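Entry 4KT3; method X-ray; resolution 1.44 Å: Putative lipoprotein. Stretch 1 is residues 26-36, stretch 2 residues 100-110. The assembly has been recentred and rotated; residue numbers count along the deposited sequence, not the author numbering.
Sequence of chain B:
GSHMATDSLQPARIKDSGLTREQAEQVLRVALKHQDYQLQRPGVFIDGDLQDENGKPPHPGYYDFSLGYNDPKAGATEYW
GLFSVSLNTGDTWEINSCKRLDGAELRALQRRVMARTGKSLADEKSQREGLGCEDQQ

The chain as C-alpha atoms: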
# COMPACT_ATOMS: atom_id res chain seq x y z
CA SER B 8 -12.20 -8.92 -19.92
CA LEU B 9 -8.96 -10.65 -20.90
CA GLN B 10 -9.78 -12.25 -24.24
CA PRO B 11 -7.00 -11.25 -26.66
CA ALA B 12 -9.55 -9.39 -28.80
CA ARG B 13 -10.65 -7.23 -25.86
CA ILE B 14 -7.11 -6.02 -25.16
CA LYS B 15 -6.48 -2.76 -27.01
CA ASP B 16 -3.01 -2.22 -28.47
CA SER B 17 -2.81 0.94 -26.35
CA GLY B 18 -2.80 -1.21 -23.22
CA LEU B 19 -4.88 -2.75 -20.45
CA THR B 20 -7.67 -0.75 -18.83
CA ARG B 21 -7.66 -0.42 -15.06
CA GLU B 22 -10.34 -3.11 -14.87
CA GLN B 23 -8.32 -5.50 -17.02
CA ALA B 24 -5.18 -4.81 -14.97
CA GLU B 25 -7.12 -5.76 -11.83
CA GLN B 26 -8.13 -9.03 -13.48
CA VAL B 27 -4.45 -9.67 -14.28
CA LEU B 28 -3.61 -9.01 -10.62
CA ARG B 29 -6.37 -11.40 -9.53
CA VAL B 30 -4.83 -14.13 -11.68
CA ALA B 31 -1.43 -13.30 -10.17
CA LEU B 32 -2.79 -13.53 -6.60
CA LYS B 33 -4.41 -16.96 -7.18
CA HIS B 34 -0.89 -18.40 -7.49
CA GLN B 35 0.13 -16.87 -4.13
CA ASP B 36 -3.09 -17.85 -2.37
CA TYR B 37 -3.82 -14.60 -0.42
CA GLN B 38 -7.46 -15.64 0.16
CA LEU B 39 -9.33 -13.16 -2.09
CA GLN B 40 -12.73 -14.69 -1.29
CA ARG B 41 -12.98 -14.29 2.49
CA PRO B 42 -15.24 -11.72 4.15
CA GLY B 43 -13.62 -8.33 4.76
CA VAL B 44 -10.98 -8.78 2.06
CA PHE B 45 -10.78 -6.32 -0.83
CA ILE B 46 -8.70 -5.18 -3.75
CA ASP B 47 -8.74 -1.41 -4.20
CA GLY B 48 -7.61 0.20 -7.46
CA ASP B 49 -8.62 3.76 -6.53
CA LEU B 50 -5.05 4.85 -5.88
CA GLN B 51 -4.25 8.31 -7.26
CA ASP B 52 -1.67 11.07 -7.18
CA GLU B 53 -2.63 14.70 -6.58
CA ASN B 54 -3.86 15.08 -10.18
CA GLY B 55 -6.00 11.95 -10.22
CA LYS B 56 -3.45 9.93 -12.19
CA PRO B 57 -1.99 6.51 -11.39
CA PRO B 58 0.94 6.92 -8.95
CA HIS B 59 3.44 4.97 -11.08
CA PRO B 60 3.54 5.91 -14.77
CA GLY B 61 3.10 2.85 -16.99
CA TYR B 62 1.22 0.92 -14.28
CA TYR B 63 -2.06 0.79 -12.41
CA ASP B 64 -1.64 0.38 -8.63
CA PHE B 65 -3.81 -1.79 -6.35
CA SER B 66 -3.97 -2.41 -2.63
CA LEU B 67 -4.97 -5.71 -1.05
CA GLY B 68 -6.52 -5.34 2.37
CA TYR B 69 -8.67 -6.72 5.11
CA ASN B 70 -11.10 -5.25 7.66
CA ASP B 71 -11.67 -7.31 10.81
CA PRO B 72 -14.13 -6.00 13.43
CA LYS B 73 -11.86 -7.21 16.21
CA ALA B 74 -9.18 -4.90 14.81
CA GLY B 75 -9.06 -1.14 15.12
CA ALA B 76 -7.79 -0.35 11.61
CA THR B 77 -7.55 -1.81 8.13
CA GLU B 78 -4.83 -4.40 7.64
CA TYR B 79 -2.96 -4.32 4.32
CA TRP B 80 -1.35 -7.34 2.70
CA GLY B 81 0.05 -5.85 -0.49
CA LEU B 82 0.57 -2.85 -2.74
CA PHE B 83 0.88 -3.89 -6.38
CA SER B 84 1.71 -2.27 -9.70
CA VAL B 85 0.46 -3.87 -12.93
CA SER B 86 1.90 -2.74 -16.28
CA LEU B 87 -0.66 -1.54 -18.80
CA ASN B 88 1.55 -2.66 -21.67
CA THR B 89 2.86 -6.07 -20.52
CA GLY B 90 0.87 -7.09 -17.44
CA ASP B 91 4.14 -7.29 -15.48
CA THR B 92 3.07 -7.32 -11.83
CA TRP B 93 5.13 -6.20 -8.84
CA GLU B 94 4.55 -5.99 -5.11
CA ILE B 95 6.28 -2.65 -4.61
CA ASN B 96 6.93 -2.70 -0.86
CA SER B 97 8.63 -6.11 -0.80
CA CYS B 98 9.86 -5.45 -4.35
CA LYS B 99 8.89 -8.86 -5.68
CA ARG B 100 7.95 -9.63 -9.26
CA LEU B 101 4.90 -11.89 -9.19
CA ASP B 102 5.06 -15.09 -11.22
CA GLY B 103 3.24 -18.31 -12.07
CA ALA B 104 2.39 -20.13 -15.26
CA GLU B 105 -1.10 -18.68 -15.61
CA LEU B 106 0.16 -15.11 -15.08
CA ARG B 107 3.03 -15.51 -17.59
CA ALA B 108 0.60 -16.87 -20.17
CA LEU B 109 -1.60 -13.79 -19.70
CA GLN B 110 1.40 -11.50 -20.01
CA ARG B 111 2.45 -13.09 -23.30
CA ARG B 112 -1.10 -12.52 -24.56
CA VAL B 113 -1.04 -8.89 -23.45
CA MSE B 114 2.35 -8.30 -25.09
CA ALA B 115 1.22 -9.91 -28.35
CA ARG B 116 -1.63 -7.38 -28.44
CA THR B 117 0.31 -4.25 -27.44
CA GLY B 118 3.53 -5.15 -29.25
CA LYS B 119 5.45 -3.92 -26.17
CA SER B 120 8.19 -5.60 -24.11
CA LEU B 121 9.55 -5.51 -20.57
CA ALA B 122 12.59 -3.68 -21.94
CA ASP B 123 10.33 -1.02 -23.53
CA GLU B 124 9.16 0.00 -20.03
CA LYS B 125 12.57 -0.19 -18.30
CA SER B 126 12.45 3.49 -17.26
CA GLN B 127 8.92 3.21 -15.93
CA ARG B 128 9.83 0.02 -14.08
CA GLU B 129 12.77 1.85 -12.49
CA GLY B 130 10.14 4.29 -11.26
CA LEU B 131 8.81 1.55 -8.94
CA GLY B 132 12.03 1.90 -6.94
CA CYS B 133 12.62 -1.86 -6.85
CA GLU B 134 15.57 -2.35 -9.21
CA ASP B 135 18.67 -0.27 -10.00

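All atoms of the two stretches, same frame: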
# COMPACT_ATOMS: atom_id res chain seq x y z
N GLN B 26 -7.90 -7.62 -13.20
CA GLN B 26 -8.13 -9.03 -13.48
C GLN B 26 -6.80 -9.78 -13.63
O GLN B 26 -6.68 -10.92 -13.18
CB GLN B 26 -9.03 -9.21 -14.70
CG GLN B 26 -10.47 -8.80 -14.43
CD GLN B 26 -11.05 -9.46 -13.18
OE1 GLN B 26 -10.98 -10.67 -13.02
NE2 GLN B 26 -11.63 -8.64 -12.29
N VAL B 27 -5.80 -9.12 -14.22
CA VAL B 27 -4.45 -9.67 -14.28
C VAL B 27 -3.93 -9.89 -12.86
O VAL B 27 -3.43 -10.97 -12.53
CB VAL B 27 -3.48 -8.75 -15.07
CG1 VAL B 27 -2.04 -9.23 -14.95
CG2 VAL B 27 -3.88 -8.69 -16.55
N LEU B 28 -4.04 -8.88 -12.01
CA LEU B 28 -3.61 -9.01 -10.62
C LEU B 28 -4.32 -10.18 -9.94
O LEU B 28 -3.69 -10.97 -9.22
CB LEU B 28 -3.88 -7.71 -9.85
CG LEU B 28 -3.53 -7.78 -8.36
CD1 LEU B 28 -2.05 -8.10 -8.17
CD2 LEU B 28 -3.90 -6.49 -7.66
N ARG B 29 -5.62 -10.32 -10.16
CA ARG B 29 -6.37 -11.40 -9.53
C ARG B 29 -5.86 -12.78 -9.94
O ARG B 29 -5.77 -13.69 -9.12
CB ARG B 29 -7.86 -11.26 -9.79
CG ARG B 29 -8.51 -10.19 -8.95
CD ARG B 29 -9.98 -10.02 -9.27
NE ARG B 29 -10.54 -8.88 -8.54
CZ ARG B 29 -10.96 -8.92 -7.28
NH1 ARG B 29 -10.91 -10.05 -6.59
NH2 ARG B 29 -11.45 -7.83 -6.72
N VAL B 30 -5.49 -12.92 -11.21
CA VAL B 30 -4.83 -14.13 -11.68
C VAL B 30 -3.50 -14.31 -10.94
O VAL B 30 -3.21 -15.38 -10.41
CB VAL B 30 -4.63 -14.12 -13.22
CG1 VAL B 30 -3.75 -15.29 -13.68
CG2 VAL B 30 -5.98 -14.19 -13.94
N ALA B 31 -2.70 -13.26 -10.89
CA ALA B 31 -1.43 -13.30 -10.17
C ALA B 31 -1.60 -13.76 -8.72
O ALA B 31 -0.82 -14.58 -8.24
CB ALA B 31 -0.76 -11.95 -10.20
N LEU B 32 -2.60 -13.23 -8.02
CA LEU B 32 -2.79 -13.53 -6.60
C LEU B 32 -3.30 -14.95 -6.32
O LEU B 32 -3.13 -15.46 -5.20
CB LEU B 32 -3.72 -12.51 -5.95
CG LEU B 32 -3.21 -11.06 -5.97
CD1 LEU B 32 -4.20 -10.10 -5.34
CD2 LEU B 32 -1.86 -10.96 -5.28
N LYS B 33 -3.95 -15.57 -7.30
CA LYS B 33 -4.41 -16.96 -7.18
C LYS B 33 -3.22 -17.88 -6.93
O LYS B 33 -3.29 -18.80 -6.12
CB LYS B 33 -5.15 -17.40 -8.44
N HIS B 34 -2.12 -17.61 -7.62
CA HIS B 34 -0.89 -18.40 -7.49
C HIS B 34 -0.21 -18.23 -6.12
O HIS B 34 0.54 -19.10 -5.69
CB HIS B 34 0.08 -18.02 -8.62
CG HIS B 34 1.37 -18.78 -8.60
ND1 HIS B 34 1.45 -20.13 -8.88
CD2 HIS B 34 2.64 -18.37 -8.34
CE1 HIS B 34 2.71 -20.52 -8.79
NE2 HIS B 34 3.45 -19.47 -8.47
N GLN B 35 -0.47 -17.11 -5.44
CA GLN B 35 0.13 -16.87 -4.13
C GLN B 35 -0.82 -17.19 -2.98
O GLN B 35 -0.52 -16.90 -1.82
CB GLN B 35 0.53 -15.41 -3.98
CG GLN B 35 1.06 -14.73 -5.22
CD GLN B 35 2.57 -14.79 -5.31
OE1 GLN B 35 3.12 -15.27 -6.30
NE2 GLN B 35 3.24 -14.27 -4.29
N ASP B 36 -1.97 -17.78 -3.31
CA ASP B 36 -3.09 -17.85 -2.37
C ASP B 36 -3.63 -16.44 -2.05
O ASP B 36 -4.26 -15.81 -2.90
CB ASP B 36 -2.67 -18.56 -1.08
N ARG B 100 8.67 -9.42 -8.02
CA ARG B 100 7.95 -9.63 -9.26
C ARG B 100 7.09 -10.88 -9.14
O ARG B 100 7.60 -11.98 -8.90
CB ARG B 100 8.93 -9.76 -10.43
CG ARG B 100 8.27 -10.07 -11.76
CD ARG B 100 9.31 -10.17 -12.87
NE ARG B 100 9.36 -8.97 -13.70
CZ ARG B 100 10.48 -8.43 -14.19
NH1 ARG B 100 11.67 -8.96 -13.95
NH2 ARG B 100 10.40 -7.34 -14.94
N LEU B 101 5.78 -10.74 -9.29
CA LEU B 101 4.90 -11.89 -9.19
C LEU B 101 5.07 -12.80 -10.40
O LEU B 101 5.45 -12.36 -11.48
CB LEU B 101 3.44 -11.46 -9.02
CG LEU B 101 3.05 -11.11 -7.59
CD1 LEU B 101 3.77 -9.85 -7.12
CD2 LEU B 101 1.55 -10.95 -7.44
N ASP B 102 4.80 -14.09 -10.20
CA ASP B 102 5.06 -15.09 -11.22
C ASP B 102 3.99 -16.18 -11.20
O ASP B 102 2.98 -16.06 -10.51
CB ASP B 102 6.44 -15.70 -10.98
CG ASP B 102 6.54 -16.41 -9.65
OD1 ASP B 102 5.52 -16.46 -8.92
OD2 ASP B 102 7.64 -16.92 -9.32
N GLY B 103 4.23 -17.25 -11.94
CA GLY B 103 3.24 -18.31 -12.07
C GLY B 103 2.89 -18.52 -13.52
O GLY B 103 2.86 -17.58 -14.31
N ALA B 104 2.62 -19.77 -13.87
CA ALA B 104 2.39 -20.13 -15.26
C ALA B 104 1.19 -19.41 -15.84
O ALA B 104 1.25 -18.93 -16.97
CB ALA B 104 2.21 -21.63 -15.39
N GLU B 105 0.10 -19.31 -15.09
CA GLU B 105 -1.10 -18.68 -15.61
C GLU B 105 -0.87 -17.18 -15.86
O GLU B 105 -1.31 -16.63 -16.86
CB GLU B 105 -2.30 -18.90 -14.68
N LEU B 106 -0.15 -16.53 -14.94
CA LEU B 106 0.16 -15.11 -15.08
C LEU B 106 1.06 -14.86 -16.30
O LEU B 106 0.80 -13.95 -17.09
CB LEU B 106 0.84 -14.59 -13.81
CG LEU B 106 1.33 -13.14 -13.87
CD1 LEU B 106 0.17 -12.16 -14.09
CD2 LEU B 106 2.09 -12.80 -12.59
N ARG B 107 2.10 -15.67 -16.46
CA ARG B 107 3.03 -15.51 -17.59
C ARG B 107 2.31 -15.69 -18.92
O ARG B 107 2.60 -14.99 -19.90
CB ARG B 107 4.17 -16.52 -17.49
CG ARG B 107 5.19 -16.21 -16.39
CD ARG B 107 6.04 -14.97 -16.70
NE ARG B 107 6.94 -14.64 -15.59
CZ ARG B 107 6.62 -13.83 -14.58
NH1 ARG B 107 7.50 -13.60 -13.62
NH2 ARG B 107 5.42 -13.26 -14.51
N ALA B 108 1.38 -16.64 -18.97
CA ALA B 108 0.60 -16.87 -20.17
C ALA B 108 -0.23 -15.62 -20.51
O ALA B 108 -0.32 -15.23 -21.67
CB ALA B 108 -0.31 -18.09 -19.99
N LEU B 109 -0.82 -15.01 -19.49
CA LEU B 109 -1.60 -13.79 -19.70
C LEU B 109 -0.71 -12.67 -20.21
O LEU B 109 -1.10 -11.91 -21.10
CB LEU B 109 -2.26 -13.35 -18.39
CG LEU B 109 -3.78 -13.38 -18.33
CD1 LEU B 109 -4.23 -12.73 -17.03
CD2 LEU B 109 -4.40 -12.70 -19.56
N GLN B 110 0.47 -12.55 -19.62
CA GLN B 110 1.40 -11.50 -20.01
C GLN B 110 1.85 -11.65 -21.46
O GLN B 110 1.95 -10.67 -22.19
CB GLN B 110 2.60 -11.48 -19.06
CG GLN B 110 2.18 -11.05 -17.66
CD GLN B 110 3.19 -11.38 -16.58
OE1 GLN B 110 3.97 -12.31 -16.70
NE2 GLN B 110 3.15 -10.61 -15.49
O HOH W 1 1.78 -14.73 -8.80

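Two nearly antiparallel helices, their axes 155° apart and 8.6 Å at closest approach, pack through small and branched aliphatic side chains, with a glycine–histidine contact and a water finishing one end. Among the modelled atoms no direct hydrogen bond crosses between the stretches, and the contacts are mainly apolar. Together they bury 523 Å², both sides summed, and Val 27, Ala 31, Leu 101, Leu 106 and Leu 109 are all buried.

The backbones come nearest where Ala 31 lies alongside Leu 106, with CA atoms 5.5 Å apart. A methyl suits so close an approach: Ala 31 CB packs against both Leu 106 CD2 (3.8 Å) and Leu 101 CD2 (3.7 Å). One turn earlier, Val 27 meets Leu 106 (CG1 to CD1, 3.8 Å). Val 30, pointing toward the other helix, sets CG2 3.8 Å from Leu 109 CD1. Leu 109 CD1 also lies 4.1 Å from Val 27 CG2, so this leucine bridges both valines. Leu 101, in the segment before the second helix, points toward the first and has the largest area covered; its CD2 also reaches Leu 32 CD2 at 4.0 Å.

At the other end, His 34 (chi1 t) lays a ring face over Gly 103, whose CA sits 3.8 Å from the ring centroid, almost on the normal, in a CH-pi contact. Gly 103 is the N-cap residue, and glycine is required twice over: a CB would come 2.8 Å from His 34 CG, and phi/psi of 123/146 would jam it against the preceding carbonyl.

Water 1 supplies the polar link, hydrogen-bonding to Ala 31 O (2.7 Å) and Asp 102 O (2.5 Å), two backbone carbonyls that cannot bond to each other. Out of reach of the first stretch, Arg 107 ties Leu 101 to its own helix: NH1 and NH2 each donate to Leu 101 O at 3.2 Å, while NH2 also reaches Gln 110 OE1 at 2.8 Å.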